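Local coordinates for protein enoyl-CoA hydratase subunit II (Geobacillus kaustophilus, PDB 2EJ5) that probably catalyses the hydration of enoyl-CoA thioesters in phenylacetate breakdown, at residues F118-F127 with L175-W185; G205-E213 with Y222-A233. All blocks are in the same frame, centred on the assembly; numbering follows the deposited sequence.

Contact 1 (F118-F127 with L175-W185)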
loop_
_atom_site.group_PDB
_atom_site.type_symbol
_atom_site.label_atom_id
_atom_site.label_comp_id
_atom_site.label_asym_id
_atom_site.label_seq_id
_atom_site.Cartn_x
_atom_site.Cartn_y
_atom_site.Cartn_z
ATOM N N PHE A 118 7.404 14.173 5.628
ATOM C CA PHE A 118 8.532 13.484 6.256
ATOM C C PHE A 118 8.325 13.523 7.756
ATOM O O PHE A 118 7.723 14.500 8.268
ATOM C CB PHE A 118 9.849 14.206 5.926
ATOM C CG PHE A 118 10.119 14.358 4.447
ATOM C CD1 PHE A 118 10.727 13.315 3.722
ATOM C CD2 PHE A 118 9.794 15.535 3.783
ATOM C CE1 PHE A 118 11.001 13.427 2.366
ATOM C CE2 PHE A 118 10.070 15.668 2.420
ATOM C CZ PHE A 118 10.685 14.610 1.703
ATOM N N ARG A 119 8.799 12.487 8.460
ATOM C CA ARG A 119 8.689 12.392 9.926
ATOM C C ARG A 119 10.093 12.087 10.475
ATOM O O ARG A 119 10.641 11.009 10.210
ATOM C CB ARG A 119 7.729 11.257 10.364
ATOM C CG ARG A 119 6.192 11.599 10.272
ATOM C CD ARG A 119 5.285 10.337 10.255
ATOM N NE ARG A 119 5.519 9.701 8.971
ATOM C CZ ARG A 119 5.045 10.175 7.823
ATOM N NH1 ARG A 119 4.264 11.243 7.822
ATOM N NH2 ARG A 119 5.356 9.599 6.674
ATOM N N LEU A 120 10.688 13.065 11.160
ATOM C CA LEU A 120 11.992 12.891 11.776
ATOM C C LEU A 120 11.674 12.645 13.229
ATOM O O LEU A 120 11.117 13.516 13.886
ATOM C CB LEU A 120 12.846 14.173 11.638
ATOM C CG LEU A 120 13.073 14.754 10.247
ATOM C CD1 LEU A 120 13.912 16.065 10.315
ATOM C CD2 LEU A 120 13.780 13.704 9.324
ATOM N N LEU A 121 12.023 11.473 13.725
ATOM C CA LEU A 121 11.701 11.138 15.097
ATOM C C LEU A 121 12.973 11.268 15.940
ATOM O O LEU A 121 14.004 10.707 15.600
ATOM C CB LEU A 121 11.162 9.725 15.185
ATOM C CG LEU A 121 9.648 9.479 15.030
ATOM C CD1 LEU A 121 8.950 10.182 13.880
ATOM C CD2 LEU A 121 9.457 7.970 14.938
ATOM N N SER A 122 12.880 12.028 17.018
ATOM C CA SER A 122 13.941 12.030 18.008
ATOM C C SER A 122 14.008 10.649 18.629
ATOM O O SER A 122 13.014 9.906 18.605
ATOM C CB SER A 122 13.649 13.078 19.066
ATOM O OG SER A 122 14.277 12.682 20.255
ATOM N N GLU A 123 15.149 10.273 19.217
ATOM C CA GLU A 123 15.222 8.920 19.773
ATOM C C GLU A 123 14.236 8.682 20.924
ATOM O O GLU A 123 13.952 7.538 21.263
ATOM C CB GLU A 123 16.652 8.513 20.167
ATOM C CG GLU A 123 17.247 9.238 21.331
ATOM C CD GLU A 123 18.728 8.819 21.595
ATOM O OE1 GLU A 123 19.008 7.585 21.707
ATOM O OE2 GLU A 123 19.594 9.726 21.698
ATOM N N LYS A 124 13.700 9.760 21.502
ATOM C CA LYS A 124 12.765 9.649 22.618
ATOM C C LYS A 124 11.287 9.841 22.200
ATOM O O LYS A 124 10.405 9.821 23.047
ATOM C CB LYS A 124 13.136 10.635 23.726
ATOM C CG LYS A 124 12.777 12.083 23.453
ATOM C CD LYS A 124 12.932 12.945 24.730
ATOM C CE LYS A 124 12.855 14.439 24.425
ATOM N NZ LYS A 124 11.434 14.894 24.169
ATOM N N ALA A 125 11.033 10.042 20.908
ATOM C CA ALA A 125 9.656 10.192 20.404
ATOM C C ALA A 125 8.942 8.836 20.446
ATOM O O ALA A 125 9.585 7.811 20.588
ATOM C CB ALA A 125 9.680 10.737 18.982
ATOM N N SER A 126 7.612 8.835 20.281
ATOM C CA SER A 126 6.808 7.614 20.261
ATOM C C SER A 126 5.462 7.965 19.656
ATOM O O SER A 126 5.060 9.122 19.662
ATOM C CB SER A 126 6.601 7.073 21.665
ATOM O OG SER A 126 5.992 8.079 22.438
ATOM N N PHE A 127 4.797 6.972 19.081
ATOM C CA PHE A 127 3.499 7.193 18.495
ATOM C C PHE A 127 2.526 6.387 19.326
ATOM O O PHE A 127 2.742 5.198 19.567
ATOM C CB PHE A 127 3.461 6.754 17.012
ATOM C CG PHE A 127 4.112 7.712 16.051
ATOM C CD1 PHE A 127 3.810 9.078 16.071
ATOM C CD2 PHE A 127 4.980 7.229 15.061
ATOM C CE1 PHE A 127 4.384 9.943 15.140
ATOM C CE2 PHE A 127 5.569 8.061 14.136
ATOM C CZ PHE A 127 5.260 9.430 14.140
ATOM N N LEU A 175 7.121 4.274 9.420
ATOM C CA LEU A 175 6.550 5.535 9.917
ATOM C C LEU A 175 7.550 6.664 10.234
ATOM O O LEU A 175 7.136 7.797 10.557
ATOM C CB LEU A 175 5.693 5.251 11.154
ATOM C CG LEU A 175 4.449 4.407 10.909
ATOM C CD1 LEU A 175 3.708 4.209 12.242
ATOM C CD2 LEU A 175 3.558 5.107 9.916
ATOM N N ALA A 176 8.842 6.361 10.158
ATOM C CA ALA A 176 9.888 7.385 10.322
ATOM C C ALA A 176 10.807 7.525 9.091
ATOM O O ALA A 176 11.367 6.554 8.590
ATOM C CB ALA A 176 10.740 7.089 11.591
ATOM N N THR A 177 10.969 8.752 8.614
ATOM C CA THR A 177 12.020 9.084 7.667
ATOM C C THR A 177 13.415 8.810 8.259
ATOM O O THR A 177 14.289 8.260 7.573
ATOM C CB THR A 177 11.943 10.533 7.277
ATOM O OG1 THR A 177 10.605 10.795 6.850
ATOM C CG2 THR A 177 12.941 10.825 6.157
ATOM N N LYS A 178 13.626 9.224 9.514
ATOM C CA LYS A 178 14.799 8.779 10.263
ATOM C C LYS A 178 14.606 8.989 11.754
ATOM O O LYS A 178 13.705 9.712 12.166
ATOM C CB LYS A 178 16.079 9.470 9.775
ATOM C CG LYS A 178 16.059 10.963 9.641
ATOM C CD LYS A 178 17.370 11.402 8.965
ATOM C CE LYS A 178 17.362 12.877 8.619
ATOM N NZ LYS A 178 18.727 13.396 8.298
ATOM N N VAL A 179 15.451 8.326 12.542
ATOM C CA VAL A 179 15.472 8.487 13.975
ATOM C C VAL A 179 16.780 9.200 14.313
ATOM O O VAL A 179 17.873 8.766 13.893
ATOM C CB VAL A 179 15.371 7.143 14.673
ATOM C CG1 VAL A 179 15.378 7.302 16.192
ATOM C CG2 VAL A 179 14.074 6.431 14.220
ATOM N N ILE A 180 16.652 10.292 15.059
ATOM C CA ILE A 180 17.776 11.180 15.339
ATOM C C ILE A 180 18.142 11.120 16.825
ATOM O O ILE A 180 17.260 11.190 17.689
ATOM C CB ILE A 180 17.463 12.617 14.846
ATOM C CG1 ILE A 180 17.083 12.570 13.331
ATOM C CG2 ILE A 180 18.676 13.545 15.113
ATOM C CD1 ILE A 180 16.591 13.866 12.718
ATOM N N PRO A 181 19.445 10.921 17.134
ATOM C CA PRO A 181 19.879 10.979 18.531
ATOM C C PRO A 181 19.597 12.305 19.189
ATOM O O PRO A 181 19.621 13.357 18.536
ATOM C CB PRO A 181 21.399 10.702 18.440
ATOM C CG PRO A 181 21.505 9.806 17.178
ATOM C CD PRO A 181 20.557 10.562 16.233
ATOM N N LEU A 182 19.322 12.278 20.484
ATOM C CA LEU A 182 19.005 13.528 21.187
ATOM C C LEU A 182 20.058 14.662 21.086
ATOM O O LEU A 182 19.708 15.819 20.872
ATOM C CB LEU A 182 18.655 13.268 22.650
ATOM C CG LEU A 182 18.144 14.499 23.406
ATOM C CD1 LEU A 182 17.031 15.230 22.584
ATOM C CD2 LEU A 182 17.620 14.115 24.803
ATOM N N SER A 183 21.333 14.356 21.257
ATOM C CA SER A 183 22.336 15.431 21.171
ATOM C C SER A 183 22.373 16.102 19.787
ATOM O O SER A 183 22.791 17.254 19.665
ATOM C CB SER A 183 23.723 14.886 21.519
ATOM O OG SER A 183 24.084 13.882 20.607
ATOM N N ASP A 184 21.942 15.362 18.761
ATOM C CA ASP A 184 22.033 15.756 17.339
ATOM C C ASP A 184 20.757 16.430 16.828
ATOM O O ASP A 184 20.700 16.913 15.703
ATOM C CB ASP A 184 22.273 14.518 16.490
ATOM C CG ASP A 184 23.674 13.952 16.668
ATOM O OD1 ASP A 184 24.501 14.613 17.342
ATOM O OD2 ASP A 184 23.941 12.862 16.130
ATOM N N TRP A 185 19.749 16.452 17.680
ATOM C CA TRP A 185 18.394 16.772 17.288
ATOM C C TRP A 185 18.269 18.121 16.594
ATOM O O TRP A 185 17.860 18.176 15.423
ATOM C CB TRP A 185 17.476 16.715 18.513
ATOM C CG TRP A 185 16.049 17.079 18.196
ATOM C CD1 TRP A 185 15.344 18.183 18.634
ATOM C CD2 TRP A 185 15.158 16.342 17.344
ATOM N NE1 TRP A 185 14.057 18.163 18.108
ATOM C CE2 TRP A 185 13.928 17.049 17.309
ATOM C CE3 TRP A 185 15.276 15.143 16.619
ATOM C CZ2 TRP A 185 12.832 16.588 16.586
ATOM C CZ3 TRP A 185 14.187 14.705 15.881
ATOM C CH2 TRP A 185 12.983 15.418 15.883
HETATM O O HOH W 1 22.197 11.844 22.188
#
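L121 O is gripped twice from the facing strand: I180 N donates to it over 2.7 Å, and V179 CA adds a CA-H...O contact at 3.1 Å. On its other peptide side, L121 N gives a nearly straight bond to K178 O (170°). Bonding to 178 and 180 while pairing with V179 is the parallel-strand pattern, although the short axes diverge by 32°. At the start of the pair T177 takes over from the regular strand. Its OG1 accepts from R119 N at 3.0 Å, and its own N returns a bond to R119 O. OG1 stands beside the backbone N (chi1 -52°), which turns the hydroxyl toward that amide. R119 NE donates a hydrogen bond to L175 O from above the carbonyl plane, with the oxygen in the guanidinium plane, while NH1 is held by A113 O and C116 O. At the far end the E123 carboxylate holds the backbone of L182, just beyond strand 178-180, OE2 receiving L182 N at 2.8 Å on its anti side. S122 CB lies over a face of the W185 six-membered ring, 3.8 Å from its centroid, a CH-pi contact. L121 CD2 meets A176 CB on one sheet face; L120 packs against K178 and I180 on the other. Within this chain strand 178-180 is outermost in the sheet, and 118-122 lies between it and 97-101. Helix 167-173 packs on L121 and V179, and helix 185-197 on L120, K178 and I180.

Contact 2 (G205-E213 with Y222-A233)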
loop_
_atom_site.group_PDB
_atom_site.type_symbol
_atom_site.label_atom_id
_atom_site.label_comp_id
_atom_site.label_asym_id
_atom_site.label_seq_id
_atom_site.Cartn_x
_atom_site.Cartn_y
_atom_site.Cartn_z
ATOM N N GLY A 205 5.970 20.886 -5.022
ATOM C CA GLY A 205 4.506 21.096 -4.892
ATOM C C GLY A 205 3.702 20.298 -5.908
ATOM O O GLY A 205 2.640 19.718 -5.572
ATOM N N LEU A 206 4.194 20.243 -7.139
ATOM C CA LEU A 206 3.562 19.481 -8.215
ATOM C C LEU A 206 3.617 17.961 -7.972
ATOM O O LEU A 206 2.690 17.211 -8.316
ATOM C CB LEU A 206 4.241 19.845 -9.547
ATOM C CG LEU A 206 3.883 21.258 -10.111
ATOM C CD1 LEU A 206 4.723 21.624 -11.287
ATOM C CD2 LEU A 206 2.409 21.447 -10.431
ATOM N N ILE A 207 4.705 17.486 -7.380
ATOM C CA ILE A 207 4.715 16.063 -7.029
ATOM C C ILE A 207 3.708 15.750 -5.904
ATOM O O ILE A 207 3.021 14.692 -5.952
ATOM C CB ILE A 207 6.133 15.486 -6.757
ATOM C CG1 ILE A 207 6.569 15.741 -5.336
ATOM C CG2 ILE A 207 7.140 15.880 -7.822
ATOM C CD1 ILE A 207 6.247 14.531 -4.473
ATOM N N LYS A 208 3.565 16.639 -4.928
ATOM C CA LYS A 208 2.512 16.462 -3.935
ATOM C C LYS A 208 1.120 16.498 -4.584
ATOM O O LYS A 208 0.207 15.761 -4.172
ATOM C CB LYS A 208 2.638 17.542 -2.866
ATOM C CG LYS A 208 3.739 17.274 -1.881
ATOM C CD LYS A 208 3.903 18.403 -0.880
ATOM C CE LYS A 208 2.717 18.426 0.159
ATOM N NZ LYS A 208 3.110 18.921 1.541
ATOM N N ARG A 209 0.958 17.362 -5.577
ATOM C CA ARG A 209 -0.313 17.451 -6.310
ATOM C C ARG A 209 -0.572 16.116 -7.003
ATOM O O ARG A 209 -1.690 15.553 -6.915
ATOM C CB ARG A 209 -0.283 18.600 -7.336
ATOM C CG ARG A 209 -1.646 18.936 -7.951
ATOM C CD ARG A 209 -1.562 20.125 -8.959
ATOM N NE ARG A 209 -1.071 21.362 -8.331
ATOM C CZ ARG A 209 -0.810 22.481 -9.013
ATOM N NH1 ARG A 209 -0.995 22.516 -10.323
ATOM N NH2 ARG A 209 -0.342 23.572 -8.404
ATOM N N LEU A 210 0.462 15.582 -7.653
ATOM C CA LEU A 210 0.340 14.328 -8.354
ATOM C C LEU A 210 0.134 13.140 -7.429
ATOM O O LEU A 210 -0.508 12.180 -7.813
ATOM C CB LEU A 210 1.550 14.090 -9.278
ATOM C CG LEU A 210 1.619 14.929 -10.558
ATOM C CD1 LEU A 210 2.909 14.575 -11.307
ATOM C CD2 LEU A 210 0.395 14.668 -11.440
ATOM N N LEU A 211 0.729 13.161 -6.236
ATOM C CA LEU A 211 0.481 12.086 -5.256
ATOM C C LEU A 211 -0.977 12.066 -4.802
ATOM O O LEU A 211 -1.530 11.009 -4.581
ATOM C CB LEU A 211 1.426 12.172 -4.044
ATOM C CG LEU A 211 2.880 11.719 -4.375
ATOM C CD1 LEU A 211 3.788 12.079 -3.255
ATOM C CD2 LEU A 211 2.992 10.168 -4.701
ATOM N N ARG A 212 -1.580 13.241 -4.679
ATOM C CA ARG A 212 -3.018 13.395 -4.446
ATOM C C ARG A 212 -3.802 12.837 -5.622
ATOM O O ARG A 212 -4.717 12.012 -5.410
ATOM C CB ARG A 212 -3.394 14.871 -4.198
ATOM C CG ARG A 212 -3.152 15.318 -2.752
ATOM C CD ARG A 212 -3.023 16.851 -2.540
ATOM N NE ARG A 212 -3.839 17.713 -3.401
ATOM C CZ ARG A 212 -3.425 18.868 -3.934
ATOM N NH1 ARG A 212 -2.183 19.334 -3.729
ATOM N NH2 ARG A 212 -4.269 19.561 -4.698
ATOM N N GLU A 213 -3.431 13.216 -6.847
ATOM C CA GLU A 213 -4.111 12.680 -8.049
ATOM C C GLU A 213 -4.020 11.143 -8.097
ATOM O O GLU A 213 -5.013 10.451 -8.382
ATOM C CB GLU A 213 -3.539 13.249 -9.351
ATOM C CG GLU A 213 -3.822 14.743 -9.584
ATOM C CD GLU A 213 -5.297 15.090 -9.866
ATOM O OE1 GLU A 213 -6.142 14.198 -10.088
ATOM O OE2 GLU A 213 -5.583 16.292 -9.885
ATOM N N TYR A 222 -4.922 9.901 -14.683
ATOM C CA TYR A 222 -3.652 10.238 -14.032
ATOM C C TYR A 222 -2.592 10.755 -15.033
ATOM O O TYR A 222 -1.941 11.770 -14.795
ATOM C CB TYR A 222 -3.075 9.053 -13.244
ATOM C CG TYR A 222 -1.797 9.497 -12.622
ATOM C CD1 TYR A 222 -1.815 10.249 -11.444
ATOM C CD2 TYR A 222 -0.565 9.250 -13.256
ATOM C CE1 TYR A 222 -0.625 10.729 -10.884
ATOM C CE2 TYR A 222 0.628 9.741 -12.703
ATOM C CZ TYR A 222 0.575 10.478 -11.535
ATOM O OH TYR A 222 1.710 10.978 -10.995
ATOM N N LEU A 223 -2.400 10.036 -16.125
ATOM C CA LEU A 223 -1.418 10.457 -17.138
ATOM C C LEU A 223 -1.724 11.866 -17.715
ATOM O O LEU A 223 -0.805 12.590 -18.071
ATOM C CB LEU A 223 -1.346 9.460 -18.309
ATOM C CG LEU A 223 -0.954 8.009 -17.960
ATOM C CD1 LEU A 223 -0.844 7.059 -19.164
ATOM C CD2 LEU A 223 0.382 8.081 -17.233
ATOM N N GLU A 224 -3.004 12.212 -17.853
ATOM C CA GLU A 224 -3.349 13.561 -18.337
ATOM C C GLU A 224 -2.979 14.617 -17.278
ATOM O O GLU A 224 -2.397 15.649 -17.620
ATOM C CB GLU A 224 -4.832 13.689 -18.754
ATOM C CG GLU A 224 -5.225 12.961 -20.052
ATOM C CD GLU A 224 -4.703 13.620 -21.332
ATOM O OE1 GLU A 224 -4.067 14.711 -21.272
ATOM O OE2 GLU A 224 -4.923 13.031 -22.425
ATOM N N ARG A 225 -3.250 14.323 -15.996
ATOM C CA ARG A 225 -2.829 15.210 -14.892
ATOM C C ARG A 225 -1.291 15.361 -14.856
ATOM O O ARG A 225 -0.744 16.453 -14.645
ATOM C CB ARG A 225 -3.333 14.679 -13.533
ATOM C CG ARG A 225 -4.887 14.495 -13.406
ATOM C CD ARG A 225 -5.721 15.860 -13.454
ATOM N NE ARG A 225 -5.910 16.357 -14.823
ATOM C CZ ARG A 225 -6.779 15.867 -15.717
ATOM N NH1 ARG A 225 -7.558 14.821 -15.428
ATOM N NH2 ARG A 225 -6.851 16.410 -16.929
ATOM N N GLU A 226 -0.587 14.247 -15.019
ATOM C CA GLU A 226 0.866 14.273 -14.992
ATOM C C GLU A 226 1.465 15.179 -16.069
ATOM O O GLU A 226 2.428 15.934 -15.816
ATOM C CB GLU A 226 1.357 12.850 -15.192
ATOM C CG GLU A 226 2.854 12.697 -15.191
ATOM C CD GLU A 226 3.220 11.273 -15.652
ATOM O OE1 GLU A 226 3.466 11.109 -16.854
ATOM O OE2 GLU A 226 3.228 10.345 -14.805
ATOM N N ALA A 227 0.938 15.055 -17.289
ATOM C CA ALA A 227 1.432 15.823 -18.438
ATOM C C ALA A 227 1.244 17.313 -18.198
ATOM O O ALA A 227 2.137 18.109 -18.458
ATOM C CB ALA A 227 0.692 15.380 -19.716
ATOM N N GLU A 228 0.085 17.685 -17.650
ATOM C CA GLU A 228 -0.134 19.088 -17.261
ATOM C C GLU A 228 0.870 19.591 -16.198
ATOM O O GLU A 228 1.385 20.705 -16.314
ATOM C CB GLU A 228 -1.581 19.303 -16.794
ATOM C CG GLU A 228 -1.954 20.786 -16.509
ATOM C CD GLU A 228 -1.479 21.793 -17.592
ATOM O OE1 GLU A 228 -1.568 21.496 -18.821
ATOM O OE2 GLU A 228 -1.006 22.889 -17.199
ATOM N N CYS A 229 1.146 18.784 -15.173
ATOM C CA CYS A 229 2.138 19.172 -14.141
ATOM C C CYS A 229 3.529 19.397 -14.690
ATOM O O CYS A 229 4.234 20.304 -14.237
ATOM C CB CYS A 229 2.184 18.147 -13.015
ATOM S SG CYS A 229 0.697 18.246 -12.049
ATOM N N GLN A 230 3.905 18.579 -15.672
ATOM C CA GLN A 230 5.233 18.609 -16.245
ATOM C C GLN A 230 5.375 19.783 -17.201
ATOM O O GLN A 230 6.468 20.283 -17.331
ATOM C CB GLN A 230 5.563 17.316 -16.993
ATOM C CG GLN A 230 7.064 17.105 -17.242
ATOM C CD GLN A 230 7.801 16.781 -15.961
ATOM O OE1 GLN A 230 7.852 17.598 -14.998
ATOM N NE2 GLN A 230 8.348 15.575 -15.911
ATOM N N ARG A 231 4.290 20.173 -17.902
ATOM C CA ARG A 231 4.307 21.408 -18.730
ATOM C C ARG A 231 4.639 22.569 -17.826
ATOM O O ARG A 231 5.554 23.344 -18.132
ATOM C CB ARG A 231 2.979 21.620 -19.491
ATOM C CG ARG A 231 2.924 22.867 -20.377
ATOM C CD ARG A 231 1.511 23.234 -20.776
ATOM N NE ARG A 231 0.723 23.704 -19.630
ATOM C CZ ARG A 231 0.721 24.949 -19.152
ATOM N NH1 ARG A 231 1.457 25.905 -19.722
ATOM N NH2 ARG A 231 -0.034 25.235 -18.085
ATOM N N ILE A 232 3.968 22.635 -16.680
ATOM C CA ILE A 232 4.270 23.648 -15.642
ATOM C C ILE A 232 5.719 23.574 -15.094
ATOM O O ILE A 232 6.421 24.599 -15.075
ATOM C CB ILE A 232 3.245 23.655 -14.445
ATOM C CG1 ILE A 232 1.797 23.858 -14.948
ATOM C CG2 ILE A 232 3.632 24.717 -13.380
ATOM C CD1 ILE A 232 0.688 23.251 -14.055
ATOM N N ALA A 233 6.176 22.388 -14.657
ATOM C CA ALA A 233 7.520 22.337 -14.086
ATOM C C ALA A 233 8.534 22.765 -15.145
ATOM O O ALA A 233 9.533 23.408 -14.827
ATOM C CB ALA A 233 7.858 20.916 -13.524
#
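L210 and Y222 set the geometry here, their side chains crossing at about a right angle. The phenol lies across the leucine, with its OH 3.6 Å from L210 CB, and presents its ring edge to the backbone, CE1 standing 3.4 Å from L210 O. Y222 has CG anti to the backbone N (chi1 -180°), the setting that carries the ring toward helix 205-213. One turn along, L210 CD2 touches both E226 CA and C229 SG, 3.6 Å from each. L206 follows two branches: CD1 presses on C229 O at 3.3 Å and also meets I232 CG2 and A233 CB, while CD2 touches C229 SG and lies over one face of the R209 guanidinium. R209 in turn crosses I232 at about a right angle, its NE being salt-bridged to E94. At the other end E213 lays its carboxylate against the aliphatic part of R225, OE1 to CG 3.6 Å, with the carboxylate and guanidinium planes 64° apart. E213 OE2 is 4.9 Å from R225 NE, too far for a salt bridge. The two short axes run antiparallel at 172°, a helical hairpin. No hydrogen bond crosses between the segments, and E226 OE2 accepts from G141 N of the second subunit. The contact therefore probably rests mainly on apolar packing of L206 and L210 against Y222, C229, I232 and A233, with E213-R225 attraction a minor addition.

In the fold
Contact 1 comes wholly earlier in the chain than contact 2, and they flank the chain's centre from opposite sides, their own centres 31 Å apart. Nearest atoms stay about 8 Å apart, so they do not touch. A bridge exists nonetheless: K208, on helix 205-213, makes a salt bridge with D117, the residue just ahead of strand 118-122. Contact 1 belongs to the edge of the sheet in the crotonase core, contact 2 to the C-terminal helices, consistent with the division usual in this family. Both touch the second subunit, contact 1 through F118, R119 and T177, contact 2 through polar groups such as E226 and Q230. Neither has an identified catalytic residue or bound ligand.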